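Local coordinates for protein putative ATPase, AAA family (Prochlorococcus marinus subsp. pastoris str. CCMP1986, PDB 3CTD) that probably acts, as a full-length RarA-type protein, as a DNA-dependent ATPase in the response to stalled replication, this fragment being mainly its C-terminal domain, at residues B[81-86]-B[121-126]; B[92-97]-B[114-119]. The protein carries 1 engineered substitution. One frame throughout, in Å; residues are numbered along the deposited sequence.

Contact 1 of 2, residues B[81-86]-B[121-126]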
loop_
_atom_site.group_PDB
_atom_site.type_symbol
_atom_site.label_atom_id
_atom_site.label_comp_id
_atom_site.label_asym_id
_atom_site.label_seq_id
_atom_site.Cartn_x
_atom_site.Cartn_y
_atom_site.Cartn_z
ATOM N N GLU B 81 9.198 -0.656 15.204
ATOM C CA GLU B 81 10.256 -0.568 16.170
ATOM C C GLU B 81 11.616 -1.026 15.635
ATOM O O GLU B 81 12.625 -0.404 15.945
ATOM C CB GLU B 81 9.902 -1.356 17.405
ATOM C CG GLU B 81 11.094 -1.575 18.263
ATOM C CD GLU B 81 10.769 -2.137 19.637
ATOM O OE1 GLU B 81 11.302 -1.571 20.606
ATOM O OE2 GLU B 81 10.007 -3.120 19.765
ATOM N N ASP B 82 11.645 -2.095 14.822
ATOM C CA ASP B 82 12.903 -2.741 14.417
ATOM C C ASP B 82 13.203 -2.536 12.950
ATOM O O ASP B 82 14.343 -2.569 12.574
ATOM C CB ASP B 82 12.876 -4.240 14.684
ATOM C CG ASP B 82 12.819 -4.584 16.158
ATOM O OD1 ASP B 82 13.739 -4.182 16.912
ATOM O OD2 ASP B 82 11.853 -5.287 16.559
ATOM N N ILE B 83 12.201 -2.365 12.096
ATOM C CA ILE B 83 12.480 -2.039 10.689
ATOM C C ILE B 83 12.274 -0.523 10.494
ATOM O O ILE B 83 13.195 0.222 10.110
ATOM C CB ILE B 83 11.559 -2.852 9.699
ATOM C CG1 ILE B 83 12.007 -4.304 9.535
ATOM C CG2 ILE B 83 11.439 -2.177 8.323
ATOM C CD1 ILE B 83 12.084 -5.025 10.770
ATOM N N GLY B 84 11.067 -0.059 10.770
ATOM C CA GLY B 84 10.800 1.386 10.877
ATOM C C GLY B 84 11.072 2.112 9.587
ATOM O O GLY B 84 10.782 1.589 8.496
ATOM N N LEU B 85 11.663 3.308 9.685
ATOM C CA LEU B 85 11.975 4.070 8.476
ATOM C C LEU B 85 13.147 3.496 7.638
ATOM O O LEU B 85 13.648 4.148 6.707
ATOM C CB LEU B 85 12.220 5.537 8.836
ATOM C CG LEU B 85 11.132 6.096 9.739
ATOM C CD1 LEU B 85 11.596 7.417 10.202
ATOM C CD2 LEU B 85 9.861 6.255 8.951
ATOM N N ALA B 86 13.607 2.298 7.962
ATOM C CA ALA B 86 14.547 1.641 7.035
ATOM C C ALA B 86 13.713 1.233 5.811
ATOM O O ALA B 86 14.204 1.214 4.677
ATOM C CB ALA B 86 15.228 0.436 7.688
ATOM N N ALA B 121 12.191 -10.264 8.682
ATOM C CA ALA B 121 13.510 -10.866 8.895
ATOM C C ALA B 121 14.551 -10.406 7.864
ATOM O O ALA B 121 15.706 -10.178 8.205
ATOM C CB ALA B 121 13.397 -12.359 8.874
ATOM N N ILE B 122 14.148 -10.283 6.594
ATOM C CA ILE B 122 15.085 -9.902 5.565
ATOM C C ILE B 122 15.098 -8.417 5.225
ATOM O O ILE B 122 15.834 -8.021 4.325
ATOM C CB ILE B 122 14.911 -10.758 4.268
ATOM C CG1 ILE B 122 13.587 -10.471 3.531
ATOM C CG2 ILE B 122 14.956 -12.236 4.615
ATOM C CD1 ILE B 122 13.399 -11.356 2.297
ATOM N N SER B 123 14.310 -7.581 5.916
ATOM C CA SER B 123 14.341 -6.146 5.601
ATOM C C SER B 123 15.547 -5.520 6.238
ATOM O O SER B 123 16.009 -6.028 7.291
ATOM C CB SER B 123 13.099 -5.438 6.137
ATOM O OG SER B 123 11.946 -5.940 5.508
ATOM N N PRO B 124 16.051 -4.388 5.656
ATOM C CA PRO B 124 17.060 -3.620 6.424
ATOM C C PRO B 124 16.447 -3.187 7.754
ATOM O O PRO B 124 15.262 -2.972 7.821
ATOM C CB PRO B 124 17.389 -2.386 5.523
ATOM C CG PRO B 124 16.266 -2.259 4.552
ATOM C CD PRO B 124 15.732 -3.735 4.367
ATOM N N LYS B 125 17.256 -3.051 8.795
ATOM C CA LYS B 125 16.776 -2.699 10.121
ATOM C C LYS B 125 17.112 -1.257 10.541
ATOM O O LYS B 125 18.142 -0.707 10.113
ATOM C CB LYS B 125 17.356 -3.704 11.125
ATOM C CG LYS B 125 17.169 -5.186 10.695
ATOM C CD LYS B 125 15.666 -5.677 10.778
ATOM C CE LYS B 125 15.537 -7.204 10.633
ATOM N NZ LYS B 125 15.890 -7.708 9.236
ATOM N N SER B 126 16.247 -0.640 11.361
ATOM C CA SER B 126 16.557 0.626 12.027
ATOM C C SER B 126 15.694 0.795 13.206
ATOM O O SER B 126 14.475 0.579 13.100
ATOM C CB SER B 126 16.250 1.794 11.109
ATOM O OG SER B 126 16.191 3.012 11.823
HETATM O O HOH W 1 13.086 3.794 11.988
#

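Contact 2 of 2, residues B[92-97]-B[114-119]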
loop_
_atom_site.group_PDB
_atom_site.type_symbol
_atom_site.label_atom_id
_atom_site.label_comp_id
_atom_site.label_asym_id
_atom_site.label_seq_id
_atom_site.Cartn_x
_atom_site.Cartn_y
_atom_site.Cartn_z
ATOM N N VAL B 92 2.895 -1.401 6.031
ATOM C CA VAL B 92 1.787 -1.607 5.106
ATOM C C VAL B 92 1.678 -3.080 4.728
ATOM O O VAL B 92 0.592 -3.613 4.673
ATOM C CB VAL B 92 1.960 -0.759 3.811
ATOM C CG1 VAL B 92 0.811 -1.042 2.791
ATOM C CG2 VAL B 92 2.119 0.756 4.136
ATOM N N VAL B 93 2.805 -3.745 4.477
ATOM C CA VAL B 93 2.777 -5.129 4.015
ATOM C C VAL B 93 2.250 -6.042 5.137
ATOM O O VAL B 93 1.385 -6.906 4.916
ATOM C CB VAL B 93 4.199 -5.597 3.535
ATOM C CG1 VAL B 93 4.290 -7.145 3.360
ATOM C CG2 VAL B 93 4.626 -4.858 2.249
ATOM N N VAL B 94 2.795 -5.881 6.329
ATOM C CA VAL B 94 2.396 -6.703 7.455
ATOM C C VAL B 94 0.928 -6.480 7.810
ATOM O O VAL B 94 0.241 -7.421 8.158
ATOM C CB VAL B 94 3.209 -6.358 8.711
ATOM C CG1 VAL B 94 2.587 -7.025 9.885
ATOM C CG2 VAL B 94 4.657 -6.769 8.525
ATOM N N GLN B 95 0.457 -5.230 7.725
ATOM C CA GLN B 95 -0.928 -4.927 8.036
ATOM C C GLN B 95 -1.830 -5.630 7.044
ATOM O O GLN B 95 -2.872 -6.173 7.374
ATOM C CB GLN B 95 -1.196 -3.417 8.054
ATOM C CG GLN B 95 -2.671 -3.071 8.157
ATOM C CD GLN B 95 -3.263 -3.573 9.447
ATOM O OE1 GLN B 95 -2.669 -3.405 10.541
ATOM N NE2 GLN B 95 -4.444 -4.198 9.355
ATOM N N SER B 96 -1.381 -5.652 5.818
ATOM C CA SER B 96 -2.097 -6.318 4.770
ATOM C C SER B 96 -2.080 -7.871 4.879
ATOM O O SER B 96 -3.054 -8.519 4.531
ATOM C CB SER B 96 -1.470 -5.841 3.458
ATOM O OG SER B 96 -1.997 -6.514 2.358
ATOM N N CYS B 97 -0.972 -8.457 5.349
ATOM C CA CYS B 97 -0.923 -9.847 5.784
ATOM C C CYS B 97 -1.956 -10.123 6.884
ATOM O O CYS B 97 -2.735 -11.081 6.773
ATOM C CB CYS B 97 0.486 -10.189 6.263
ATOM S SG CYS B 97 1.668 -10.274 4.881
ATOM N N SER B 114 3.676 -16.391 7.697
ATOM C CA SER B 114 4.965 -16.631 7.104
ATOM C C SER B 114 5.477 -15.487 6.210
ATOM O O SER B 114 6.599 -15.029 6.425
ATOM C CB SER B 114 4.929 -17.958 6.375
ATOM O OG SER B 114 6.098 -18.088 5.653
ATOM N N GLN B 115 4.688 -14.998 5.238
ATOM C CA GLN B 115 5.113 -13.810 4.447
ATOM C C GLN B 115 5.526 -12.608 5.317
ATOM O O GLN B 115 6.580 -11.980 5.107
ATOM C CB GLN B 115 4.016 -13.343 3.503
ATOM C CG GLN B 115 4.314 -12.013 2.850
ATOM C CD GLN B 115 3.767 -11.907 1.424
ATOM O OE1 GLN B 115 3.321 -12.895 0.868
ATOM N NE2 GLN B 115 3.767 -10.699 0.846
ATOM N N ALA B 116 4.645 -12.252 6.258
ATOM C CA ALA B 116 4.888 -11.129 7.129
ATOM C C ALA B 116 6.191 -11.326 7.932
ATOM O O ALA B 116 7.047 -10.425 8.022
ATOM C CB ALA B 116 3.699 -10.929 8.052
ATOM N N SER B 117 6.333 -12.504 8.519
ATOM C CA SER B 117 7.513 -12.826 9.300
ATOM C C SER B 117 8.778 -12.771 8.461
ATOM O O SER B 117 9.734 -12.055 8.813
ATOM C CB SER B 117 7.332 -14.185 9.983
ATOM O OG SER B 117 6.113 -14.104 10.738
ATOM N N LEU B 118 8.801 -13.524 7.372
ATOM C CA LEU B 118 9.979 -13.549 6.477
ATOM C C LEU B 118 10.352 -12.179 5.980
ATOM O O LEU B 118 11.522 -11.831 5.877
ATOM C CB LEU B 118 9.722 -14.476 5.284
ATOM C CG LEU B 118 9.777 -15.968 5.658
ATOM C CD1 LEU B 118 9.156 -16.776 4.533
ATOM C CD2 LEU B 118 11.230 -16.438 5.998
ATOM N N TYR B 119 9.337 -11.376 5.693
ATOM C CA TYR B 119 9.545 -10.042 5.128
ATOM C C TYR B 119 10.332 -9.123 6.083
ATOM O O TYR B 119 11.233 -8.403 5.663
ATOM C CB TYR B 119 8.189 -9.430 4.825
ATOM C CG TYR B 119 8.285 -8.063 4.243
ATOM C CD1 TYR B 119 8.155 -7.842 2.893
ATOM C CD2 TYR B 119 8.497 -6.971 5.047
ATOM C CE1 TYR B 119 8.233 -6.527 2.349
ATOM C CE2 TYR B 119 8.585 -5.651 4.513
ATOM C CZ TYR B 119 8.445 -5.439 3.173
ATOM O OH TYR B 119 8.524 -4.133 2.678
#

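Contact 1 of 2, residues B[81-86]-B[121-126]
Bends at chi2 (-71°) and chi4 (-68°) fold the K125 chain back along its own loop, while in I83 CG1 stands anti to the carbonyl carbon, so the two side chains cross obliquely. There I83 CD1 lies 3.6 Å from K125 CD, and I83 CG1 packs on S123 CB. The folded lysine delivers its ammonium to backbone oxygens where helix 110-121 ends: K125 NZ donates to S123 O at 2.6 Å, within the carbonyl plane, and to A121 O at 2.7 Å, from above the plane of the A121 carbonyl. L120 O and S49 OG are further hydrogen-bond partners of NZ, so four partners share its three N-H, and a long cationic chain suits this place, greasy along its length and polar at its tip. An alanine here would remove those bonds and the methylene cover of I83, and would probably loosen the turn that follows the helix.

A backbone bond joins the segments, S126 N to D82 O at 3.0 Å, its donor above the carbonyl plane. A86, small enough to sit under the loop, brings CB to 3.4 Å from P124 O. A water accepts from L85 N and donates to S126 OG, a hydroxyl also bonded to E192. D82 forms a salt bridge with R47. G84 takes positive phi (62°), easy without a side chain, and turns the chain out of helix 68-83. Together the segments make a helix C-terminal turn packed against the loop that leaves helix 110-121, within a helical domain.

Contact 2 of 2, residues B[92-97]-B[114-119]
Two consecutive helices of the all-helical C-terminal domain, 90-104 and 110-121, form an antiparallel hairpin, and residues 92-97 and 114-119 are the stretches where they face each other. Their short axes pass 9.0 Å apart with an angle of 160° between directions. The close approach centres on A116, whose single methyl lets the backbones draw near: A116 CB lies 3.8 Å from C97 CB and also touches C97 SG, while V94 CG2 reaches the same methyl from one helical turn earlier.

Beyond A116 the interface opens enough for an aromatic ring. Y119 holds CG anti to its backbone N (chi1 180°), which carries the ring across to V93. V93 CG1, itself anti to the backbone N, sits over one face in a CH-pi contact, 4.1 Å from the centroid of the Y119 ring and 16° off its normal. V93 CG2 lies near the phenol end, 4.0 Å from Y119 CZ, so both branches of the valine are used. The hydroxyl makes a weak hydrogen bond to D87, and the ring also stacks with W191 of a second subunit. On the other side of A116, C97 SG meets the aliphatic part of Q115, with Q115 CG 3.8 Å from the sulfur, which suits a soft, polarisable atom in a buried place.

L75 and L76 of helix 68-83 pack on A116 and V94. Small and branched residues at the seam, with one aromatic filling its wider end, make this the apolar interface of an antiparallel helical hairpin within a helical bundle.

The centres of the two contacts lie 13 Å apart, and contact 2 is nested along the chain inside the loop that contact 1 closes. The order is helix 68-83 with its terminal turn, helix 90-104, helix 110-121, and then the loop of residues 121-126 that returns to the first turn. Contact 2 thus pairs the two helices in the middle, while contact 1 brings together the chain just before and just after that hairpin. The S123 hydroxyl bonds to Y119 O, joining the second segments of both. All four segments belong to the MgsA-type C-terminal region, and both contacts touch a second subunit, so this helical unit also contributes to the tetrameric assembly.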